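Local coordinates for protein methyltransferase (Streptomyces regensis, PDB 5N5D) that probably transfers a methyl group from S-adenosylmethionine to a hydroxyl of an intermediate in the biosynthesis of the antibiotic tomaymycin, at residues Y16-L21 with V45-G50; D25-K30 with L79-P84; S104-A109 with H113-H118; I208-T213 with D217-A222. All coordinates share one frame; numbering follows the deposited sequence.

Contact 1: residues Y16-L21 with V45-G50; sequences YFSSLL and VSAPQG. With SAM (S-adenosylmethionine), chain H.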
# COMPACT_ATOMS: atom_id res chain seq x y z
N TYR A 16 -0.94 2.71 18.42
CA TYR A 16 -2.36 2.39 18.56
C TYR A 16 -2.81 1.40 17.48
O TYR A 16 -3.38 0.35 17.78
CB TYR A 16 -3.20 3.67 18.49
CG TYR A 16 -4.67 3.36 18.30
CD1 TYR A 16 -5.45 2.94 19.37
CD2 TYR A 16 -5.26 3.45 17.06
CE1 TYR A 16 -6.78 2.63 19.19
CE2 TYR A 16 -6.59 3.14 16.87
CZ TYR A 16 -7.34 2.73 17.93
OH TYR A 16 -8.67 2.42 17.70
N PHE A 17 -2.57 1.73 16.21
CA PHE A 17 -2.96 0.82 15.14
C PHE A 17 -2.26 -0.52 15.28
O PHE A 17 -2.88 -1.58 15.16
CB PHE A 17 -2.62 1.43 13.77
CG PHE A 17 -3.51 2.57 13.35
CD1 PHE A 17 -4.86 2.57 13.61
CD2 PHE A 17 -2.97 3.63 12.65
CE1 PHE A 17 -5.67 3.62 13.19
CE2 PHE A 17 -3.76 4.68 12.23
CZ PHE A 17 -5.11 4.68 12.51
N SER A 18 -0.95 -0.49 15.55
CA SER A 18 -0.17 -1.71 15.72
C SER A 18 -0.74 -2.59 16.83
O SER A 18 -0.83 -3.82 16.68
CB SER A 18 1.28 -1.35 16.04
OG SER A 18 2.15 -1.76 15.01
N SER A 19 -1.11 -1.98 17.96
CA SER A 19 -1.60 -2.75 19.09
C SER A 19 -2.81 -3.60 18.73
O SER A 19 -3.00 -4.68 19.28
CB SER A 19 -1.95 -1.82 20.26
OG SER A 19 -3.19 -1.13 20.07
N LEU A 20 -3.63 -3.12 17.80
CA LEU A 20 -4.84 -3.84 17.41
C LEU A 20 -4.64 -4.72 16.19
O LEU A 20 -5.33 -5.74 16.06
CB LEU A 20 -5.97 -2.84 17.14
CG LEU A 20 -6.43 -2.08 18.41
CD1 LEU A 20 -7.35 -0.92 18.09
CD2 LEU A 20 -7.14 -3.04 19.35
N LEU A 21 -3.71 -4.37 15.29
CA LEU A 21 -3.65 -5.04 14.00
C LEU A 21 -2.43 -5.93 13.78
O LEU A 21 -2.50 -6.84 12.95
CB LEU A 21 -3.69 -4.02 12.86
CG LEU A 21 -4.92 -3.12 12.79
CD1 LEU A 21 -4.87 -2.28 11.51
CD2 LEU A 21 -6.22 -3.88 12.87
N VAL A 45 12.00 -1.93 8.59
CA VAL A 45 10.62 -1.49 8.43
C VAL A 45 9.93 -1.59 9.79
O VAL A 45 10.27 -2.44 10.62
CB VAL A 45 9.86 -2.31 7.37
CG1 VAL A 45 10.48 -2.10 5.99
CG2 VAL A 45 9.84 -3.79 7.74
N SER A 46 8.98 -0.69 10.02
CA SER A 46 8.14 -0.75 11.20
C SER A 46 7.23 -1.97 11.13
O SER A 46 7.08 -2.62 10.10
CB SER A 46 7.29 0.51 11.30
OG SER A 46 6.33 0.51 10.26
N ALA A 47 6.56 -2.26 12.25
CA ALA A 47 5.62 -3.37 12.24
C ALA A 47 4.49 -3.15 11.23
O ALA A 47 4.22 -4.07 10.44
CB ALA A 47 5.08 -3.61 13.66
N PRO A 48 3.83 -1.99 11.19
CA PRO A 48 2.77 -1.81 10.17
C PRO A 48 3.30 -1.92 8.75
O PRO A 48 2.60 -2.43 7.87
CB PRO A 48 2.23 -0.40 10.48
CG PRO A 48 2.61 -0.13 11.90
CD PRO A 48 3.93 -0.83 12.08
N GLN A 49 4.53 -1.44 8.51
CA GLN A 49 5.13 -1.52 7.18
C GLN A 49 5.50 -2.94 6.80
O GLN A 49 5.30 -3.36 5.65
CB GLN A 49 6.39 -0.65 7.14
CG GLN A 49 6.14 0.84 7.18
CD GLN A 49 7.44 1.63 7.37
OE1 GLN A 49 8.50 1.07 7.64
NE2 GLN A 49 7.34 2.94 7.24
N GLY A 50 6.09 -3.70 7.73
CA GLY A 50 6.36 -5.09 7.47
C GLY A 50 5.08 -5.87 7.20
O GLY A 50 5.03 -6.70 6.29
N SAM H . 15.05 -4.74 4.87
CA SAM H . 15.49 -4.65 6.28
C SAM H . 14.26 -4.61 7.23
O SAM H . 13.31 -3.86 6.89
OXT SAM H . 14.29 -5.31 8.26
CB SAM H . 16.38 -3.40 6.49
CG SAM H . 17.46 -3.28 5.43
SD SAM H . 18.54 -1.90 5.89
CE SAM H . 17.52 -0.53 5.49
C5' SAM H . 19.70 -1.81 4.49
C4' SAM H . 20.64 -3.00 4.42
O4' SAM H . 21.29 -3.07 3.13
C3' SAM H . 21.75 -3.01 5.48
O3' SAM H . 21.68 -4.22 6.22
C2' SAM H . 23.04 -2.86 4.65
O2' SAM H . 24.14 -3.57 5.21
C1' SAM H . 22.61 -3.50 3.33
N9 SAM H . 23.40 -3.09 2.17
C8 SAM H . 23.90 -1.84 1.90
N7 SAM H . 24.52 -1.76 0.75
C5 SAM H . 24.43 -3.04 0.23
C6 SAM H . 24.87 -3.61 -0.98
N6 SAM H . 25.53 -2.93 -1.92
N1 SAM H . 24.60 -4.92 -1.20
C2 SAM H . 23.94 -5.60 -0.26
N3 SAM H . 23.48 -5.17 0.92
C4 SAM H . 23.75 -3.87 1.10

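Contact 2: residues D25-K30 with L79-P84; sequences DEALSK and LARALP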
# COMPACT_ATOMS: atom_id res chain seq x y z
N ASP A 25 5.72 -12.03 17.28
CA ASP A 25 6.14 -13.14 18.11
C ASP A 25 7.62 -12.96 18.47
O ASP A 25 8.24 -11.94 18.17
CB ASP A 25 5.85 -14.47 17.41
CG ASP A 25 6.64 -14.67 16.12
OD1 ASP A 25 7.12 -13.68 15.52
OD2 ASP A 25 6.77 -15.84 15.70
N GLU A 26 8.21 -13.97 19.12
CA GLU A 26 9.59 -13.86 19.58
C GLU A 26 10.53 -13.50 18.44
O GLU A 26 11.34 -12.58 18.55
CB GLU A 26 10.01 -15.18 20.24
CG GLU A 26 11.47 -15.26 20.69
CD GLU A 26 11.95 -16.69 20.93
OE1 GLU A 26 11.38 -17.63 20.34
OE2 GLU A 26 12.90 -16.87 21.72
N ALA A 27 10.43 -14.23 17.32
CA ALA A 27 11.36 -14.01 16.22
C ALA A 27 11.29 -12.57 15.72
O ALA A 27 12.32 -11.92 15.52
CB ALA A 27 11.07 -14.99 15.08
N LEU A 28 10.08 -12.04 15.55
CA LEU A 28 9.93 -10.67 15.06
C LEU A 28 10.39 -9.66 16.10
O LEU A 28 11.08 -8.69 15.76
CB LEU A 28 8.48 -10.40 14.67
CG LEU A 28 8.04 -10.96 13.32
CD1 LEU A 28 6.52 -10.89 13.17
CD2 LEU A 28 8.71 -10.20 12.18
N SER A 29 10.00 -9.84 17.36
CA SER A 29 10.39 -8.88 18.38
C SER A 29 11.91 -8.86 18.56
O SER A 29 12.49 -7.80 18.84
CB SER A 29 9.70 -9.19 19.71
OG SER A 29 10.03 -10.48 20.17
N LYS A 30 12.56 -10.02 18.41
CA LYS A 30 14.02 -10.06 18.49
C LYS A 30 14.65 -9.43 17.25
O LYS A 30 15.61 -8.65 17.36
CB LYS A 30 14.50 -11.50 18.66
CG LYS A 30 14.14 -12.15 19.99
CD LYS A 30 14.62 -13.61 20.09
CE LYS A 30 16.14 -13.71 20.22
NZ LYS A 30 16.58 -15.11 20.53
N LEU A 79 8.07 -11.22 4.87
CA LEU A 79 7.96 -11.67 3.49
C LEU A 79 7.89 -13.19 3.41
O LEU A 79 7.05 -13.75 2.69
CB LEU A 79 9.13 -11.15 2.67
CG LEU A 79 9.10 -9.65 2.37
CD1 LEU A 79 10.44 -9.24 1.79
CD2 LEU A 79 7.97 -9.30 1.42
N ALA A 80 8.76 -13.89 4.15
CA ALA A 80 8.77 -15.34 4.09
C ALA A 80 7.47 -15.93 4.60
O ALA A 80 7.02 -16.97 4.11
CB ALA A 80 9.96 -15.90 4.88
N ARG A 81 6.84 -15.27 5.58
CA ARG A 81 5.59 -15.80 6.12
C ARG A 81 4.40 -15.62 5.18
O ARG A 81 3.33 -16.18 5.44
CB ARG A 81 5.31 -15.16 7.48
CG ARG A 81 6.17 -15.77 8.57
CD ARG A 81 5.91 -15.17 9.94
NE ARG A 81 6.54 -15.98 10.97
CZ ARG A 81 6.74 -15.60 12.22
NH1 ARG A 81 6.35 -14.40 12.62
NH2 ARG A 81 7.34 -16.42 13.08
N ALA A 82 4.56 -14.86 4.10
CA ALA A 82 3.54 -14.77 3.06
C ALA A 82 3.61 -15.94 2.09
O ALA A 82 2.68 -16.12 1.29
CB ALA A 82 3.69 -13.46 2.29
N LEU A 83 4.68 -16.73 2.13
CA LEU A 83 4.95 -17.71 1.09
C LEU A 83 4.16 -19.00 1.30
O LEU A 83 3.92 -19.41 2.44
CB LEU A 83 6.43 -18.06 1.05
CG LEU A 83 7.39 -16.97 0.59
CD1 LEU A 83 8.83 -17.38 0.90
CD2 LEU A 83 7.22 -16.71 -0.89
N PRO A 84 3.81 -19.68 0.22
CA PRO A 84 3.29 -21.04 0.33
C PRO A 84 4.41 -22.01 0.65
O PRO A 84 5.59 -21.66 0.54
CB PRO A 84 2.72 -21.30 -1.07
CG PRO A 84 3.61 -20.51 -1.95
CD PRO A 84 3.91 -19.25 -1.19

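Contact 3: residues S104-A109 with H113-H118; sequences SRLAEA and HLVEQH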
# COMPACT_ATOMS: atom_id res chain seq x y z
N SER A 104 19.54 -16.47 12.33
CA SER A 104 19.03 -16.94 13.61
C SER A 104 17.56 -16.57 13.80
O SER A 104 16.78 -17.38 14.31
CB SER A 104 19.87 -16.36 14.74
OG SER A 104 21.21 -16.82 14.68
N ARG A 105 17.18 -15.36 13.39
CA ARG A 105 15.78 -14.95 13.48
C ARG A 105 14.89 -15.79 12.57
O ARG A 105 13.79 -16.18 12.96
CB ARG A 105 15.63 -13.47 13.11
CG ARG A 105 16.51 -12.50 13.89
CD ARG A 105 16.14 -12.43 15.36
NE ARG A 105 16.72 -13.51 16.15
CZ ARG A 105 17.99 -13.54 16.56
NH1 ARG A 105 18.82 -12.56 16.24
NH2 ARG A 105 18.42 -14.56 17.30
N LEU A 106 15.34 -16.04 11.34
CA LEU A 106 14.52 -16.81 10.41
C LEU A 106 14.32 -18.24 10.90
O LEU A 106 13.24 -18.82 10.70
CB LEU A 106 15.17 -16.79 9.03
CG LEU A 106 15.17 -15.40 8.39
CD1 LEU A 106 16.19 -15.34 7.27
CD2 LEU A 106 13.78 -15.01 7.89
N ALA A 107 15.33 -18.82 11.56
CA ALA A 107 15.16 -20.13 12.16
C ALA A 107 14.15 -20.08 13.30
O ALA A 107 13.24 -20.93 13.38
CB ALA A 107 16.51 -20.64 12.66
N GLU A 108 14.28 -19.09 14.19
CA GLU A 108 13.31 -18.92 15.27
C GLU A 108 11.90 -18.75 14.72
O GLU A 108 10.92 -19.22 15.31
CB GLU A 108 13.68 -17.71 16.13
CG GLU A 108 14.97 -17.86 16.94
CD GLU A 108 15.54 -16.54 17.43
OE1 GLU A 108 14.99 -15.47 17.08
OE2 GLU A 108 16.54 -16.56 18.18
N ALA A 109 11.78 -18.06 13.58
CA ALA A 109 10.48 -17.78 12.98
C ALA A 109 9.86 -18.99 12.31
O ALA A 109 8.68 -18.93 11.95
CB ALA A 109 10.63 -16.66 11.95
N HIS A 113 13.46 -22.96 6.00
CA HIS A 113 13.33 -23.80 4.82
C HIS A 113 12.82 -23.04 3.60
O HIS A 113 12.89 -23.58 2.49
CB HIS A 113 12.39 -24.98 5.11
CG HIS A 113 10.98 -24.57 5.41
ND1 HIS A 113 10.61 -23.95 6.58
CD2 HIS A 113 9.84 -24.70 4.68
CE1 HIS A 113 9.31 -23.72 6.57
NE2 HIS A 113 8.82 -24.16 5.43
N LEU A 114 12.32 -21.83 3.80
CA LEU A 114 11.81 -21.01 2.71
C LEU A 114 12.77 -19.93 2.26
O LEU A 114 12.45 -19.19 1.33
CB LEU A 114 10.50 -20.33 3.14
CG LEU A 114 9.37 -21.25 3.59
CD1 LEU A 114 8.25 -20.42 4.21
CD2 LEU A 114 8.85 -22.07 2.44
N VAL A 115 13.94 -19.79 2.89
CA VAL A 115 14.80 -18.64 2.66
C VAL A 115 16.14 -19.10 2.13
O VAL A 115 16.74 -20.05 2.64
CB VAL A 115 14.97 -17.79 3.93
CG1 VAL A 115 15.81 -16.55 3.63
CG2 VAL A 115 13.62 -17.38 4.48
N GLU A 116 16.61 -18.40 1.09
CA GLU A 116 17.94 -18.58 0.53
C GLU A 116 18.69 -17.27 0.73
O GLU A 116 18.39 -16.28 0.05
CB GLU A 116 17.84 -18.96 -0.95
CG GLU A 116 19.15 -19.01 -1.70
CD GLU A 116 18.93 -19.25 -3.18
OE1 GLU A 116 18.15 -20.17 -3.51
OE2 GLU A 116 19.50 -18.50 -3.99
N GLN A 117 19.63 -17.25 1.67
CA GLN A 117 20.39 -16.05 1.97
C GLN A 117 21.67 -16.00 1.15
O GLN A 117 22.33 -17.02 0.94
CB GLN A 117 20.74 -15.99 3.45
CG GLN A 117 19.55 -15.78 4.36
CD GLN A 117 19.97 -15.52 5.79
OE1 GLN A 117 19.77 -16.35 6.67
NE2 GLN A 117 20.58 -14.36 6.02
N HIS A 118 22.04 -14.79 0.74
CA HIS A 118 23.30 -14.52 0.06
C HIS A 118 24.01 -13.39 0.79
O HIS A 118 23.38 -12.44 1.24
CB HIS A 118 23.07 -14.12 -1.41
CG HIS A 118 22.49 -15.22 -2.24
ND1 HIS A 118 23.25 -15.99 -3.09
CD2 HIS A 118 21.22 -15.68 -2.34
CE1 HIS A 118 22.47 -16.88 -3.69
NE2 HIS A 118 21.24 -16.71 -3.25

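Contact 4: residues I208-T213 with D217-A222; sequences IQTVGT and DGFTLA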
# COMPACT_ATOMS: atom_id res chain seq x y z
N ILE A 208 4.22 6.80 -2.29
CA ILE A 208 3.39 7.18 -1.16
C ILE A 208 4.30 7.67 -0.05
O ILE A 208 5.22 6.95 0.37
CB ILE A 208 2.54 6.00 -0.67
CG1 ILE A 208 1.62 5.49 -1.78
CG2 ILE A 208 1.72 6.39 0.56
CD1 ILE A 208 0.57 6.49 -2.24
N GLN A 209 4.05 8.89 0.42
CA GLN A 209 4.75 9.42 1.59
C GLN A 209 4.06 8.95 2.86
O GLN A 209 2.83 8.98 2.96
CB GLN A 209 4.78 10.95 1.55
CG GLN A 209 5.33 11.60 0.29
CD GLN A 209 5.19 13.13 0.33
OE1 GLN A 209 5.84 13.81 1.11
NE2 GLN A 209 4.31 13.66 -0.51
N THR A 210 4.86 8.54 3.85
CA THR A 210 4.34 8.00 5.10
C THR A 210 5.01 8.67 6.29
O THR A 210 6.10 9.23 6.20
CB THR A 210 4.54 6.48 5.19
OG1 THR A 210 5.94 6.18 5.23
CG2 THR A 210 3.91 5.76 4.01
N VAL A 211 4.33 8.59 7.44
CA VAL A 211 4.91 8.93 8.73
C VAL A 211 4.53 7.82 9.70
O VAL A 211 3.75 6.92 9.38
CB VAL A 211 4.47 10.31 9.25
CG1 VAL A 211 4.90 11.42 8.29
CG2 VAL A 211 2.96 10.35 9.51
N GLY A 212 5.10 7.89 10.90
CA GLY A 212 4.98 6.84 11.87
C GLY A 212 6.26 6.73 12.67
O GLY A 212 7.05 7.67 12.72
N THR A 213 6.46 5.56 13.28
CA THR A 213 7.62 5.36 14.14
C THR A 213 8.95 5.51 13.40
O THR A 213 9.98 5.70 14.06
CB THR A 213 7.57 3.98 14.79
OG1 THR A 213 7.56 2.96 13.79
CG2 THR A 213 6.33 3.84 15.66
N ASP A 217 9.02 9.50 5.58
CA ASP A 217 9.70 8.87 4.45
C ASP A 217 8.63 8.43 3.44
O ASP A 217 7.55 9.03 3.39
CB ASP A 217 10.57 7.71 4.98
CG ASP A 217 11.71 7.36 4.06
OD1 ASP A 217 11.77 7.91 2.94
OD2 ASP A 217 12.56 6.54 4.46
N GLY A 218 8.93 7.41 2.65
CA GLY A 218 7.96 6.94 1.68
C GLY A 218 8.48 5.75 0.90
O GLY A 218 9.65 5.38 1.01
N PHE A 219 7.59 5.17 0.11
CA PHE A 219 7.92 4.01 -0.70
C PHE A 219 7.32 4.15 -2.08
O PHE A 219 6.38 4.92 -2.30
CB PHE A 219 7.43 2.71 -0.05
CG PHE A 219 5.93 2.59 0.02
CD1 PHE A 219 5.21 3.16 1.06
CD2 PHE A 219 5.24 1.88 -0.95
CE1 PHE A 219 3.82 3.02 1.13
CE2 PHE A 219 3.86 1.75 -0.90
CZ PHE A 219 3.15 2.32 0.15
N THR A 220 7.88 3.39 -3.02
CA THR A 220 7.35 3.26 -4.37
C THR A 220 6.84 1.85 -4.57
O THR A 220 7.51 0.88 -4.20
CB THR A 220 8.42 3.57 -5.42
OG1 THR A 220 8.92 4.89 -5.20
CG2 THR A 220 7.86 3.47 -6.84
N LEU A 221 5.66 1.74 -5.15
CA LEU A 221 5.07 0.46 -5.51
C LEU A 221 4.89 0.43 -7.01
O LEU A 221 4.20 1.29 -7.57
CB LEU A 221 3.74 0.23 -4.79
CG LEU A 221 3.17 -1.18 -4.94
CD1 LEU A 221 2.29 -1.52 -3.75
CD2 LEU A 221 2.38 -1.33 -6.24
N ALA A 222 5.51 -0.54 -7.66
CA ALA A 222 5.47 -0.69 -9.10
C ALA A 222 4.90 -2.05 -9.47
O ALA A 222 5.16 -3.05 -8.80
CB ALA A 222 6.86 -0.52 -9.71

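Contact 1: residues Y16-L21 with V45-G50
S18 reaches from helix 6-21 to the first turn of helix 47-60, and its hydroxyl does all the touching. OG sits against the CG-CD side of P48, 3.5 Å from P48 CG and nearly as close to P48 CD, while A47 CB lies 3.7 Å from the same S18 OG. S18 chi1, -114° and so between staggered positions, turns OG toward P48. These are van der Waals contacts of an oxygen with CH groups. The polar need of the hydroxyl is met instead by a bound (R,R)-2,3-butanediol, probably left from crystallisation, which hydrogen-bonds to OG.

A47 and P48 are held in place by a capping box at the start of their helix. S46, the N-cap, accepts from the backbone of Q49 through OG (Q49 N to S46 OG 3.2 Å), and the Q49 side chain folds back so that OE1 takes the S46 N-H at 3.0 Å. That donor stands 43° out of the Q49 carbonyl plane. One residue earlier the chain lines the S-adenosylmethionine pocket of this Rossmann-like methyltransferase: V45 N gives a nearly straight bond, 170° at the hydrogen, to the carboxylate O of the cofactor, 2.9 Å away. The second subunit reaches both helices: its H194 stacks on F17, and its T206 OG1 bonds to P48 O.

Contact 2: residues D25-K30 with L79-P84
The N-terminus of the short helix 26-31 is joined here to the turn that follows helix 74-80, by a salt bridge between D25 and R81. The guanidinium meets the carboxylate end-on, one nitrogen to each oxygen: R81 NH2 lies 2.7 Å from D25 OD2 and R81 NH1 3.1 Å from D25 OD1. The two flat groups are not coplanar but turned 55° against each other. OD2 is met on its syn side, a little out of the carboxylate plane, and OD1 receives its N-H from above that plane, though this second bond is nearly straight (170°).

D25 is also the N-cap of its helix, where OD1 accepts weakly from L28 N, 3.4 Å away. A chi1 of 65°, which sets CG between the backbone N and the carbonyl carbon, is compatible with this double use. R81 stretches out to the carboxylate from the type I turn A80-L83, its chain extended from CG to NE. L28 CD1 packs at the guanidinium edge, 3.6 Å from R81 NH1. An alanine in place of D25 would remove both carboxylate oxygens, is likely to leave the arginine charge without this mate, and would probably deprive L28 N of its cap. R81 NH2 has a second acceptor in A109 O, and the R81 side chain also packs on H54 of helix 47-60.

Contact 3: residues S104-A109 with H113-H118
L106 CD1 meets V115 CG1 at 3.9 Å where helix 96-108 lies on strand 115-119, the last two elements of a beta-alpha-beta unit in the Rossmann-like sheet. The two side chains cross at about a right angle, and both branches of each take part: the L106 CD2 methyl approaches V115 CG2 at 4.2 Å. V115 presents this pair of methyls because CG1 stands anti to the backbone N (chi1 -177°) while CG2 lies beside it.

Q117, two residues further along the strand, comes from the opposite direction and lays its amide oxygen near the leucine, with OE1 3.8 Å from L106 CD1, a van der Waals contact. The other end of the amide is tied to the helix, since Q117 NE2 hydrogen-bonds to A99 O. On the helix, R105 grips E108 side-on: NE donates to OE1 and NH2 to OE2, both acceptors lying close to the guanidinium plane but approached from above the carboxylate plane. E108 OE2 also pairs with K30. On the other side of the strand H118 donates to E116, its NE2 lying 2.6 Å from E116 OE2 and directed at the anti lone pair of that oxygen.

Contact 4: residues I208-T213 with D217-A222
Four backbone hydrogen bonds tie I208 to F219 and T210 to D217 across the antiparallel hairpin of strands 203-211 and 217-224. In the first pair I208 N gives to F219 O at 2.9 Å and F219 N returns to I208 O. In the second T210 N gives to D217 O at 2.8 Å, from 36° above the carbonyl plane, and D217 N to T210 O.

Between them Q209 and G218 form a non-hydrogen-bonded pair, with Q209 CA 4.1 Å from G218 CA. Next to it I208 O comes within 3.0 Å of G218 CA, an approach for which the lack of a side chain at G218 leaves room.

F219 packs with I208 and T210 on the face that also carries D217, whose OD2 bonds to N170 ND2. With chi1 at 67° the F219 ring runs alongside the isoleucine, pointing the same way. I208 CB makes an off-centre CH-pi contact, 3.7 Å from F219 CE1, and T210 CG2 comes at the ring edge, 4.0 Å from the same CE1. Without the ring, as with an alanine here, I208 and T210 would probably lose their shared neighbour, opening a gap on this face.

The Q209 amide accepts from Y216 and donates to W10 O and D14 of the second subunit, and residues 209-211 pair with a strand of that subunit, continuing the sheet across the interface. Backbone bonds thus fix the hairpin register, while the polar end of Q209 and the 209-211 ladder both carry the contact into the dimer.

In the fold
From the N terminus, contact 1 closes a partly helical loop by setting helix 6-21 against the start of helix 47-60. Contact 2 crosses it: residues 25-30 lie within that loop, but their partner 79-84 comes only after strand 64-68, at the end of helix 74-80. Contacts 3 and 4 follow in series as short local closures, one completing a beta-alpha-beta unit at the outermost strand 115-119, the other a hairpin at the other edge of the sheet within this chain, their centres about 26 Å apart. Contacts 2 and 3 touch through the K30-E108 salt bridge. Contact 1 packs on contact 4, S46 against T213, and both reach the second subunit.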